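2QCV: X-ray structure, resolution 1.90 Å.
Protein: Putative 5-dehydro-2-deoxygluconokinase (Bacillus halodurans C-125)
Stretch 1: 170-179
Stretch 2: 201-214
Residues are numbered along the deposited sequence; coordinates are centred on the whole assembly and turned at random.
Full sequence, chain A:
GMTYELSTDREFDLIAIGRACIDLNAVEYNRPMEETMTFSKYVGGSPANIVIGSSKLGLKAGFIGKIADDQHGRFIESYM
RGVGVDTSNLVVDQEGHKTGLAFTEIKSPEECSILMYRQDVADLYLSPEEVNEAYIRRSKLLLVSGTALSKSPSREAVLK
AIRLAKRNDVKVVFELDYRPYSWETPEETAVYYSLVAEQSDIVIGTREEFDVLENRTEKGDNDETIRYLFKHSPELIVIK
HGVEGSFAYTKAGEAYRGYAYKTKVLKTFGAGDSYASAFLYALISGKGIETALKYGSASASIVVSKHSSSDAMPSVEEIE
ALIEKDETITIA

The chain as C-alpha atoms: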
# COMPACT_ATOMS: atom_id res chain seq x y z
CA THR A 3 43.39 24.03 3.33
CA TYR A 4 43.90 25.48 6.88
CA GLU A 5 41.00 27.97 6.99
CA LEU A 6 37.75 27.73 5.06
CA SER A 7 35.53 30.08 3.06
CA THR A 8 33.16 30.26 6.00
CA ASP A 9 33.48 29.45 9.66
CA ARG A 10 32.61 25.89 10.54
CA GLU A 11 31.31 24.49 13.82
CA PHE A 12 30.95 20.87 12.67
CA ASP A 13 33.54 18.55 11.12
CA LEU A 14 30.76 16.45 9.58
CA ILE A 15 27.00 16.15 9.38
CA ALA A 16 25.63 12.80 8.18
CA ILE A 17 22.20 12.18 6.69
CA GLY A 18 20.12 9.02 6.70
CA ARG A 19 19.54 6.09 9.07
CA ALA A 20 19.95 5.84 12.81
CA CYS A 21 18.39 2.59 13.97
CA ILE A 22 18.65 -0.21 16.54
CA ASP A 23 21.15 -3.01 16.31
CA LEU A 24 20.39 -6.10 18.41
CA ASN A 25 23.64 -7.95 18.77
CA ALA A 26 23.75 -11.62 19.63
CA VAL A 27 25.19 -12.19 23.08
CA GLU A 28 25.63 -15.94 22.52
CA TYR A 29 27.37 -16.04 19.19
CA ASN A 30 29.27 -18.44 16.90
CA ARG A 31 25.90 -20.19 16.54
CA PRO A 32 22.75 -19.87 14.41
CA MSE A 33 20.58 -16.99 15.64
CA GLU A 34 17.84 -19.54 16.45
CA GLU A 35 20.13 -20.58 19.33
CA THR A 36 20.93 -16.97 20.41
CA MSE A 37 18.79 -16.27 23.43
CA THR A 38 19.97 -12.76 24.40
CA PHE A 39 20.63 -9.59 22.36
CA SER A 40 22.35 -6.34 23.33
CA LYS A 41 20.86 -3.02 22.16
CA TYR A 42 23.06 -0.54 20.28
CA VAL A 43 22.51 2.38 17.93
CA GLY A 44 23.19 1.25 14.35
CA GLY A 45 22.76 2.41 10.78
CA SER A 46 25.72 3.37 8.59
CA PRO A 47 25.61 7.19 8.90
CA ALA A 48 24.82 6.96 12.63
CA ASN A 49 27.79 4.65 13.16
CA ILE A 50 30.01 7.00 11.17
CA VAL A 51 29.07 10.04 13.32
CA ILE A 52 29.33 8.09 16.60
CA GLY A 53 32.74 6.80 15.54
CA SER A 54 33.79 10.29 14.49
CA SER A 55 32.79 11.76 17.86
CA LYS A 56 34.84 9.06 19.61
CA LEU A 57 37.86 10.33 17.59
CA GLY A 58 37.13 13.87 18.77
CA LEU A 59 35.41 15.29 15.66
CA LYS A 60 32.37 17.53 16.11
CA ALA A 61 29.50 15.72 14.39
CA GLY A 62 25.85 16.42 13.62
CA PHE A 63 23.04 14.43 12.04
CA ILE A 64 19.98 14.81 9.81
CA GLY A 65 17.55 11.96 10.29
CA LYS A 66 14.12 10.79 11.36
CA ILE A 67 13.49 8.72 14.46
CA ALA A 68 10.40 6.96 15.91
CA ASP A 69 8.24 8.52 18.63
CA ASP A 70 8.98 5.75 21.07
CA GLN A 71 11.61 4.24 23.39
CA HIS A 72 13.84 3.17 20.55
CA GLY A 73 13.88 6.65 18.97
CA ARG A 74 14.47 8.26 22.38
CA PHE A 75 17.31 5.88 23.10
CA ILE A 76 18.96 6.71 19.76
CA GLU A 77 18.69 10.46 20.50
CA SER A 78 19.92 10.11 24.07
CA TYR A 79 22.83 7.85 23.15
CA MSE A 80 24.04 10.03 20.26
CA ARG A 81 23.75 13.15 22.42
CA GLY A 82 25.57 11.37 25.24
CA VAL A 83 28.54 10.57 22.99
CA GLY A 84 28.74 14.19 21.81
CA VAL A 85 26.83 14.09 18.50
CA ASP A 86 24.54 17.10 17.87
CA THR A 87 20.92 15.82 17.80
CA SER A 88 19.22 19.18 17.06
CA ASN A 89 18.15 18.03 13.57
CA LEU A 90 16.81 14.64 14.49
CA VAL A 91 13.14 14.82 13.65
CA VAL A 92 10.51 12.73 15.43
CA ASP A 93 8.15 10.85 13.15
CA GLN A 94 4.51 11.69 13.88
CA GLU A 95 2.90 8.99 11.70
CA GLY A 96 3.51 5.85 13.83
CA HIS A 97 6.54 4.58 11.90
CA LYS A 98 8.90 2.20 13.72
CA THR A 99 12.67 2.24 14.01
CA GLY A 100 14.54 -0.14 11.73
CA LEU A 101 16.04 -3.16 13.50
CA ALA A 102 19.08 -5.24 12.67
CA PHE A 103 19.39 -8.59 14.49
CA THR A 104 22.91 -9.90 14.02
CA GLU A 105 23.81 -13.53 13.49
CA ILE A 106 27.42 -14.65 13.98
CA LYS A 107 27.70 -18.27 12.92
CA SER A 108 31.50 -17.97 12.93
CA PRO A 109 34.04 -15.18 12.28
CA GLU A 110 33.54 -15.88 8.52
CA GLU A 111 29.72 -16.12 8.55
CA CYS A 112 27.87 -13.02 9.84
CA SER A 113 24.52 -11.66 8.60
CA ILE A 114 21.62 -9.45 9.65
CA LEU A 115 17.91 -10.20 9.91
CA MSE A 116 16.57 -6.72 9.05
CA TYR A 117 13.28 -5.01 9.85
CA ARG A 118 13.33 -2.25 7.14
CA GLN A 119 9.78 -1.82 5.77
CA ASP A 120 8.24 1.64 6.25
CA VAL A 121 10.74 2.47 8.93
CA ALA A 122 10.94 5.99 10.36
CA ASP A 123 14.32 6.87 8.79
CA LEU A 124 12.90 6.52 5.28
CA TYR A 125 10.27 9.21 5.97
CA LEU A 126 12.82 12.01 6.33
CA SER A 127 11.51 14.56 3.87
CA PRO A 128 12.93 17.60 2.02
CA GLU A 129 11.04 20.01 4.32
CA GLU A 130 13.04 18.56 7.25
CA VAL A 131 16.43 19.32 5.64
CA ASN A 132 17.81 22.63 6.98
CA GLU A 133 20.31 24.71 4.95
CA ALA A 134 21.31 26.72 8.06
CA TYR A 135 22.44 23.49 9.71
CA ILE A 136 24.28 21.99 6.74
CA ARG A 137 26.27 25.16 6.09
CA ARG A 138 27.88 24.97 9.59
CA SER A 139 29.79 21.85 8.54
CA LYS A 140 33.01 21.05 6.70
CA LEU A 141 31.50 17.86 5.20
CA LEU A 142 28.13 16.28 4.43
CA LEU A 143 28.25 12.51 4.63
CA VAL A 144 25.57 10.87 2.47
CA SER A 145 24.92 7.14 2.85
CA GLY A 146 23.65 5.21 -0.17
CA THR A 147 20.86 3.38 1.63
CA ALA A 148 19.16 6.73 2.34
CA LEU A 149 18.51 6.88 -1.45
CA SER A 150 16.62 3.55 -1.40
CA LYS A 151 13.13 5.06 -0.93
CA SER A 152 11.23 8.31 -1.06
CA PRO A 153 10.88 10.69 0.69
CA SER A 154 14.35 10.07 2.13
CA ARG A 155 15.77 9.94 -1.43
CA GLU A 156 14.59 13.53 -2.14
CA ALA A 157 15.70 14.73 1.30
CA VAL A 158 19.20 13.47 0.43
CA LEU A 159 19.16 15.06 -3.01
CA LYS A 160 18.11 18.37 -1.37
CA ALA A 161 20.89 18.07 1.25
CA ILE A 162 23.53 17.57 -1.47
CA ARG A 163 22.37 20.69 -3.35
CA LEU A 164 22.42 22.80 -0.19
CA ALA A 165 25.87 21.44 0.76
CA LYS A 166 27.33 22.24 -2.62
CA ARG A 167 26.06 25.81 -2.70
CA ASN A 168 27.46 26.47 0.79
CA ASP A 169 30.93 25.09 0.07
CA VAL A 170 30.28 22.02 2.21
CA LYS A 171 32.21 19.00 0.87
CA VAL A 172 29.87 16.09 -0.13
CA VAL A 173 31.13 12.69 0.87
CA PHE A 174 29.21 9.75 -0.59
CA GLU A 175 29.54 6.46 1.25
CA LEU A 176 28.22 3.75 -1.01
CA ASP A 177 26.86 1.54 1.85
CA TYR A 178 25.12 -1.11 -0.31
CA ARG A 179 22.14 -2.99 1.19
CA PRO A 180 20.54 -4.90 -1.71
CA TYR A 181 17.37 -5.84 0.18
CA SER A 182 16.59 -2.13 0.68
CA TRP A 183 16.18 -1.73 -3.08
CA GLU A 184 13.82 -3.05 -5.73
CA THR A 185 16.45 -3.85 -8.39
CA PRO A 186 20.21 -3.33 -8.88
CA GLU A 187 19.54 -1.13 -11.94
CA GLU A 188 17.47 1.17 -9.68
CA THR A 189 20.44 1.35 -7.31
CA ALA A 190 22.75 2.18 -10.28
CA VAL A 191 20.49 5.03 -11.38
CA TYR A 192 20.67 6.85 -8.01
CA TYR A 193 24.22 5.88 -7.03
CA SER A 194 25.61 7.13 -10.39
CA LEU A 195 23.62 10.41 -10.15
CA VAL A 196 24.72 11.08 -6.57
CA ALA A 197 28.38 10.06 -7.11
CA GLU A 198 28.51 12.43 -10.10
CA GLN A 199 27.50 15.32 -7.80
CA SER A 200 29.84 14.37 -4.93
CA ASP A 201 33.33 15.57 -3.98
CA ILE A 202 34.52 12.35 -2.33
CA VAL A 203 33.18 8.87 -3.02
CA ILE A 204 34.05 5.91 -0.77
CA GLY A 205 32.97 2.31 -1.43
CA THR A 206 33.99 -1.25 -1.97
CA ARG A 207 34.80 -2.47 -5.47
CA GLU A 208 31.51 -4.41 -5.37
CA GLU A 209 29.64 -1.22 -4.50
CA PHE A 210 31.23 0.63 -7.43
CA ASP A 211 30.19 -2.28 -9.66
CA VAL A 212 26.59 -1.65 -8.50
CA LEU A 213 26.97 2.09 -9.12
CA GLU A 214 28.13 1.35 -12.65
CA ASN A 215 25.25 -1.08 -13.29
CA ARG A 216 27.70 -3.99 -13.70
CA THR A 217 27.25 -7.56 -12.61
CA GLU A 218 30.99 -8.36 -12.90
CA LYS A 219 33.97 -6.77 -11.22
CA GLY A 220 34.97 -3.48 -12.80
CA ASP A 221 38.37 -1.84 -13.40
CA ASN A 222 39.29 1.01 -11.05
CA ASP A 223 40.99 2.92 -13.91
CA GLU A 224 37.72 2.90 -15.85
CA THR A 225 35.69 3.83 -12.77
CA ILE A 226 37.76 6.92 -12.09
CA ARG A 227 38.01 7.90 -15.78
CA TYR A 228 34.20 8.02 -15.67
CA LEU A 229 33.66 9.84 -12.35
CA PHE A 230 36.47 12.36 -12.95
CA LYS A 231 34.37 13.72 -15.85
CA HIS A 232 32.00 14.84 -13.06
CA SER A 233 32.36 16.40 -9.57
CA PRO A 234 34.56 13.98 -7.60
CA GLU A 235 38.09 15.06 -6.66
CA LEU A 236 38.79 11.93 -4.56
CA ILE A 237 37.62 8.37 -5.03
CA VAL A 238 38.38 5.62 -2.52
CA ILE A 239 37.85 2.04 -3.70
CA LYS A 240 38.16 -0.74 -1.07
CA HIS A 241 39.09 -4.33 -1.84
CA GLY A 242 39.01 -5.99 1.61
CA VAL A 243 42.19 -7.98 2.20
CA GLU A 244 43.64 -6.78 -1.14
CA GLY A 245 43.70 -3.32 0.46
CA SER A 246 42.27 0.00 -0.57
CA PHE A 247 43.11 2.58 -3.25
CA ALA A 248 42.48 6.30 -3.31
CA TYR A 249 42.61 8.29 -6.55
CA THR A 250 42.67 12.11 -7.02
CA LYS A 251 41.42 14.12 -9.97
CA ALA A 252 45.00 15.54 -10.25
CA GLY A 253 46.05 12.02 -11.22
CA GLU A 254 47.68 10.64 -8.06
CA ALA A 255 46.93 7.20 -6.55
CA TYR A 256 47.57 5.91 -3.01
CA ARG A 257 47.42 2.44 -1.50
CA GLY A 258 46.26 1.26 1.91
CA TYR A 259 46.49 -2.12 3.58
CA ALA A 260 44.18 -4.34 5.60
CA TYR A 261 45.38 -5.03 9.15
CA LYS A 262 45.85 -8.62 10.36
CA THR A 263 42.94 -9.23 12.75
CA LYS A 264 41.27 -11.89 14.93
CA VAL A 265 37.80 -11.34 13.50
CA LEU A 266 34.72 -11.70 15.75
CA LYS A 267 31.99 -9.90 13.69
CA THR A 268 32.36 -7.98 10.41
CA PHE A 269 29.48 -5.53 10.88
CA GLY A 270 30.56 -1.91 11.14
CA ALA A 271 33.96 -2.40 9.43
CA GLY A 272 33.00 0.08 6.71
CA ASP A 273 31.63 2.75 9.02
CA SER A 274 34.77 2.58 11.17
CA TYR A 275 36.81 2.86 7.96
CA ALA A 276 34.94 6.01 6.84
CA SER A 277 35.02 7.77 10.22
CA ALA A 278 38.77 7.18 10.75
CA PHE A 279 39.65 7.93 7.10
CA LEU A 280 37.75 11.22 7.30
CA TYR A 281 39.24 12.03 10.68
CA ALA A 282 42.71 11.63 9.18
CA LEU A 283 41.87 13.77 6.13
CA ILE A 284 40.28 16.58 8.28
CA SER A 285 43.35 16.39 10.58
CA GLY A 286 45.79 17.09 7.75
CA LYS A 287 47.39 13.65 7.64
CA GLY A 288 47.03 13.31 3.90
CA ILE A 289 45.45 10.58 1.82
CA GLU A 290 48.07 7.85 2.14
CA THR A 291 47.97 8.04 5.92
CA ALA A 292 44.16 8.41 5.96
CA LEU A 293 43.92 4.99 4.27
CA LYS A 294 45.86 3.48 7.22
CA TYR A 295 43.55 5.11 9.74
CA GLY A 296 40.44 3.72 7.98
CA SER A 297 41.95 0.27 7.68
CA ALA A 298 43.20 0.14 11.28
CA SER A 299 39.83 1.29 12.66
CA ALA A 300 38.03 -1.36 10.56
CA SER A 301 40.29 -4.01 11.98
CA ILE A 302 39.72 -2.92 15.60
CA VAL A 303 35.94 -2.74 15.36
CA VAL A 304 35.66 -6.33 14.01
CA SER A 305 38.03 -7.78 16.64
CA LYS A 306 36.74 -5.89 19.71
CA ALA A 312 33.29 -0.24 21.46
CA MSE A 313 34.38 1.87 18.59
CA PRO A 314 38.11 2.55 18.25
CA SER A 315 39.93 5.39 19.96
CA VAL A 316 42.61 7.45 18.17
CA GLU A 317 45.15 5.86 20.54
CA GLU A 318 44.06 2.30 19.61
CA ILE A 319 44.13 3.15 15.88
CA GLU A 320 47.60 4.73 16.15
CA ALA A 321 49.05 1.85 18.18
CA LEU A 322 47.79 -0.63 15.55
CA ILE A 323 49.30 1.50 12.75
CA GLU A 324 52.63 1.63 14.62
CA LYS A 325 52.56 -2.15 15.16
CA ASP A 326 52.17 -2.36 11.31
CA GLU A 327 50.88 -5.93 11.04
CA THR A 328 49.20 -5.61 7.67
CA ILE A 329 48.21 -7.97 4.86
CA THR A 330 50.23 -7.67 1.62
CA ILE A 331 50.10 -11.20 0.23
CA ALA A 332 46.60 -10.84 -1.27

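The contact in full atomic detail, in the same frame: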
# COMPACT_ATOMS: atom_id res chain seq x y z
N VAL A 170 30.21 23.15 1.31
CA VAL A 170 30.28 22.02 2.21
C VAL A 170 30.64 20.81 1.33
O VAL A 170 29.95 20.51 0.35
CB VAL A 170 28.95 21.80 2.93
CG1 VAL A 170 29.03 20.56 3.83
CG2 VAL A 170 28.59 23.05 3.76
N LYS A 171 31.73 20.13 1.67
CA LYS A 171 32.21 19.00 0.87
C LYS A 171 31.24 17.80 1.03
O LYS A 171 30.91 17.41 2.15
CB LYS A 171 33.60 18.60 1.34
CG LYS A 171 34.35 17.68 0.39
CD LYS A 171 35.89 17.67 0.63
CE LYS A 171 36.63 19.03 0.48
NZ LYS A 171 36.70 19.61 -0.92
N VAL A 172 30.84 17.21 -0.10
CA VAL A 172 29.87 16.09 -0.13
C VAL A 172 30.65 14.80 -0.24
O VAL A 172 31.41 14.61 -1.21
CB VAL A 172 28.84 16.24 -1.27
CG1 VAL A 172 27.90 14.98 -1.40
CG2 VAL A 172 28.00 17.54 -1.04
N VAL A 173 30.50 13.98 0.79
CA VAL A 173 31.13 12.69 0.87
C VAL A 173 30.07 11.60 0.74
O VAL A 173 29.12 11.52 1.56
CB VAL A 173 31.94 12.50 2.21
CG1 VAL A 173 32.62 11.11 2.21
CG2 VAL A 173 32.93 13.64 2.49
N PHE A 174 30.21 10.78 -0.29
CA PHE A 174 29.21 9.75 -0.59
C PHE A 174 29.80 8.40 -0.21
O PHE A 174 30.76 7.94 -0.82
CB PHE A 174 28.86 9.80 -2.09
CG PHE A 174 27.74 8.86 -2.52
CD1 PHE A 174 26.73 8.41 -1.66
CD2 PHE A 174 27.71 8.43 -3.85
CE1 PHE A 174 25.73 7.57 -2.15
CE2 PHE A 174 26.72 7.59 -4.33
CZ PHE A 174 25.76 7.14 -3.48
N GLU A 175 29.18 7.78 0.80
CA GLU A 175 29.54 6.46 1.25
C GLU A 175 28.56 5.47 0.65
O GLU A 175 27.36 5.51 0.92
CB GLU A 175 29.52 6.43 2.78
CG GLU A 175 30.61 5.58 3.39
CD GLU A 175 30.42 4.13 3.14
OE1 GLU A 175 29.29 3.70 2.88
OE2 GLU A 175 31.41 3.39 3.25
N LEU A 176 29.07 4.52 -0.15
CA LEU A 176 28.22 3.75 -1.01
C LEU A 176 27.33 2.76 -0.26
O LEU A 176 26.21 2.56 -0.69
CB LEU A 176 28.99 3.05 -2.15
CG LEU A 176 29.71 3.95 -3.18
CD1 LEU A 176 30.22 3.11 -4.39
CD2 LEU A 176 28.77 5.06 -3.66
N ASP A 177 27.77 2.20 0.87
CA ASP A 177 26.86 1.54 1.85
C ASP A 177 25.78 0.72 1.17
O ASP A 177 24.65 1.12 1.23
CB ASP A 177 26.10 2.64 2.69
CG ASP A 177 25.04 2.06 3.68
OD1 ASP A 177 25.33 1.02 4.33
OD2 ASP A 177 23.92 2.65 3.75
N TYR A 178 26.12 -0.39 0.50
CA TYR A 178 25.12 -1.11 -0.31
C TYR A 178 24.37 -2.19 0.49
O TYR A 178 24.98 -3.11 1.02
CB TYR A 178 25.76 -1.75 -1.55
CG TYR A 178 24.81 -2.48 -2.49
CD1 TYR A 178 23.63 -1.90 -2.91
CD2 TYR A 178 25.11 -3.77 -2.95
CE1 TYR A 178 22.73 -2.57 -3.77
CE2 TYR A 178 24.24 -4.43 -3.83
CZ TYR A 178 23.05 -3.82 -4.23
OH TYR A 178 22.20 -4.46 -5.09
N ARG A 179 23.04 -2.07 0.51
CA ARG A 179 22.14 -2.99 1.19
C ARG A 179 21.11 -3.43 0.14
O ARG A 179 20.11 -2.75 -0.05
CB ARG A 179 21.47 -2.28 2.34
CG ARG A 179 22.42 -1.65 3.37
CD ARG A 179 23.19 -2.70 4.15
NE ARG A 179 22.32 -3.37 5.11
N ASP A 201 31.93 15.17 -4.00
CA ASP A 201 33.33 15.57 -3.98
C ASP A 201 34.26 14.40 -3.65
O ASP A 201 35.36 14.27 -4.20
CB ASP A 201 33.47 16.70 -2.95
CG ASP A 201 32.66 17.88 -3.32
OD1 ASP A 201 32.86 18.38 -4.43
OD2 ASP A 201 31.79 18.30 -2.55
N ILE A 202 33.79 13.55 -2.75
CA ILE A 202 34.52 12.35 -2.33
C ILE A 202 33.55 11.19 -2.36
O ILE A 202 32.44 11.29 -1.82
CB ILE A 202 35.10 12.49 -0.87
CG1 ILE A 202 35.97 13.75 -0.76
CG2 ILE A 202 35.85 11.21 -0.48
CD1 ILE A 202 36.49 14.06 0.69
N VAL A 203 33.98 10.08 -2.96
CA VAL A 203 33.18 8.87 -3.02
C VAL A 203 33.98 7.72 -2.46
O VAL A 203 35.13 7.51 -2.87
CB VAL A 203 32.72 8.53 -4.48
CG1 VAL A 203 31.71 7.38 -4.46
CG2 VAL A 203 32.10 9.78 -5.12
N ILE A 204 33.39 7.00 -1.50
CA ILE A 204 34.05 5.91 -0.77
C ILE A 204 33.19 4.67 -0.86
O ILE A 204 32.02 4.74 -0.53
CB ILE A 204 34.24 6.23 0.72
CG1 ILE A 204 35.02 7.54 0.90
CG2 ILE A 204 34.95 5.07 1.41
CD1 ILE A 204 35.10 8.03 2.36
N GLY A 205 33.74 3.55 -1.30
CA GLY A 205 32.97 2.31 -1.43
C GLY A 205 33.86 1.14 -1.71
O GLY A 205 35.03 1.31 -2.03
N THR A 206 33.30 -0.07 -1.56
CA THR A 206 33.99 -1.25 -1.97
C THR A 206 33.94 -1.39 -3.48
O THR A 206 33.07 -0.82 -4.16
CB THR A 206 33.37 -2.52 -1.32
OG1 THR A 206 32.05 -2.73 -1.85
CG2 THR A 206 33.31 -2.40 0.21
N ARG A 207 34.82 -2.21 -4.04
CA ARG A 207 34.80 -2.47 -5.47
C ARG A 207 33.43 -3.01 -5.87
O ARG A 207 32.89 -2.62 -6.87
CB ARG A 207 35.94 -3.45 -5.82
CG ARG A 207 36.10 -3.86 -7.28
CD ARG A 207 36.38 -2.66 -8.20
NE ARG A 207 35.16 -2.21 -8.88
CZ ARG A 207 35.06 -1.15 -9.68
NH1 ARG A 207 36.11 -0.37 -9.92
NH2 ARG A 207 33.89 -0.88 -10.27
N GLU A 208 32.84 -3.89 -5.07
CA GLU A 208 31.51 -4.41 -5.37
C GLU A 208 30.44 -3.32 -5.42
O GLU A 208 29.58 -3.32 -6.30
CB GLU A 208 31.15 -5.52 -4.38
CG GLU A 208 31.97 -6.78 -4.59
N GLU A 209 30.55 -2.34 -4.54
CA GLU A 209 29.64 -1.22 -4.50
C GLU A 209 29.81 -0.30 -5.73
O GLU A 209 28.81 0.20 -6.28
CB GLU A 209 29.82 -0.47 -3.19
CG GLU A 209 29.30 -1.24 -2.02
CD GLU A 209 29.66 -0.69 -0.63
OE1 GLU A 209 30.62 0.07 -0.44
OE2 GLU A 209 28.93 -1.02 0.31
N PHE A 210 31.03 -0.10 -6.19
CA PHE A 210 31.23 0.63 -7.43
C PHE A 210 30.69 -0.14 -8.61
O PHE A 210 30.17 0.50 -9.57
CB PHE A 210 32.69 1.04 -7.65
CG PHE A 210 33.11 2.26 -6.82
CD1 PHE A 210 32.86 3.54 -7.27
CD2 PHE A 210 33.69 2.11 -5.58
CE1 PHE A 210 33.24 4.65 -6.52
CE2 PHE A 210 34.10 3.24 -4.81
CZ PHE A 210 33.88 4.49 -5.28
N ASP A 211 30.81 -1.48 -8.60
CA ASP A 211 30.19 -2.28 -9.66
C ASP A 211 28.68 -1.99 -9.71
O ASP A 211 28.15 -1.78 -10.78
CB ASP A 211 30.38 -3.80 -9.48
CG ASP A 211 31.81 -4.22 -9.44
OD1 ASP A 211 32.67 -3.51 -10.00
OD2 ASP A 211 32.07 -5.31 -8.88
N VAL A 212 28.02 -1.95 -8.56
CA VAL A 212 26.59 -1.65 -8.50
C VAL A 212 26.28 -0.27 -9.05
O VAL A 212 25.38 -0.11 -9.86
CB VAL A 212 26.05 -1.87 -7.07
CG1 VAL A 212 24.63 -1.32 -6.89
CG2 VAL A 212 26.11 -3.40 -6.79
N LEU A 213 27.03 0.72 -8.61
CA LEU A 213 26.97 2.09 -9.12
C LEU A 213 27.02 2.14 -10.65
O LEU A 213 26.30 2.90 -11.28
CB LEU A 213 28.10 2.90 -8.51
CG LEU A 213 28.26 4.42 -8.75
CD1 LEU A 213 28.98 5.20 -7.63
CD2 LEU A 213 28.92 4.71 -10.11
N GLU A 214 27.90 1.33 -11.22
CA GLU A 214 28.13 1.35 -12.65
C GLU A 214 27.17 0.45 -13.40
O GLU A 214 27.34 0.25 -14.62
CB GLU A 214 29.58 0.96 -12.92
CG GLU A 214 30.59 1.98 -12.38
CD GLU A 214 32.03 1.45 -12.41
OE1 GLU A 214 32.35 0.62 -13.27
OE2 GLU A 214 32.82 1.84 -11.58
O HOH W 1 30.76 20.75 -2.26
O HOH W 2 31.61 0.88 1.72

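Two neighbouring parallel strands form the backbone of this contact, and a carboxylate at each end of the pairing, Asp201 and Glu209, ties the second stretch to backbone amides of the first.

Strand 171-175 runs beside strand 202-206 with an angle of 16° between their directions. Val173 pairs with Ile202, Phe174 with Val203 and Glu175 with Ile204. The hydrogen bonds alternate as expected for parallel strands. Ile202 N donates to Val172 O (3.0 Å), and Phe174 N donates to Ile202 O (2.8 Å). Ile204 N then donates to Phe174 O (2.9 Å), and Leu176 N to Ile204 O (3.0 Å). Val172 O also accepts from Asp201 N at 2.9 Å, so two successive amides share one carbonyl.

At the start of the pairing, a side chain stands in for a backbone carbonyl. Asp201 OD2 accepts from Val172 N at 2.8 Å in a nearly straight bond. A water donates to the same OD2 and to Val170 O, both at 2.7 Å, and so extends the link back along the first stretch.

The side chains of Val173, Ile202 and Ile204 share one face of the sheet. Val173 CG2 lies 4.0 Å from Ile202 CD1, and Val173 CG1 lies 4.0 Å from Ile204 CD1. The side chains of Phe174 and Val203 lie on the other face, with Phe174 CD2 4.2 Å from Val203 CG1.

Leu176 fills the space between the second strand and the helix that follows it. Its CD2 packs 3.8 Å from Val203 CG1 and 4.0 Å from Leu213 CD1. Its CD1 sits almost squarely over the Phe210 ring, 3.8 Å from Phe210 CD2, in a CH-pi contact. Gly205 leaves room here: an ideal CB on it would lie 2.6 Å from Leu176 CD1, a clash.

Glu209 joins the helix start to the end of the first stretch. Its OE2 accepts from Tyr178 N at 2.9 Å, while its OE1 accepts from Thr206 N at 2.9 Å. Thr206 OG1 caps the helix by accepting from Glu209 N at 3.1 Å. The two residues thus bond reciprocally, each side chain to the other's amide. A second water donates to Glu175 OE2 (2.9 Å) and Glu209 OE1 (2.5 Å), bridging the two carboxylates.

Farther along the helix, Val212 packs over one face of the Tyr178 ring. Val212 CG2 comes within 3.6 Å of Tyr178 CE2, which carries the apolar contact beyond the strands.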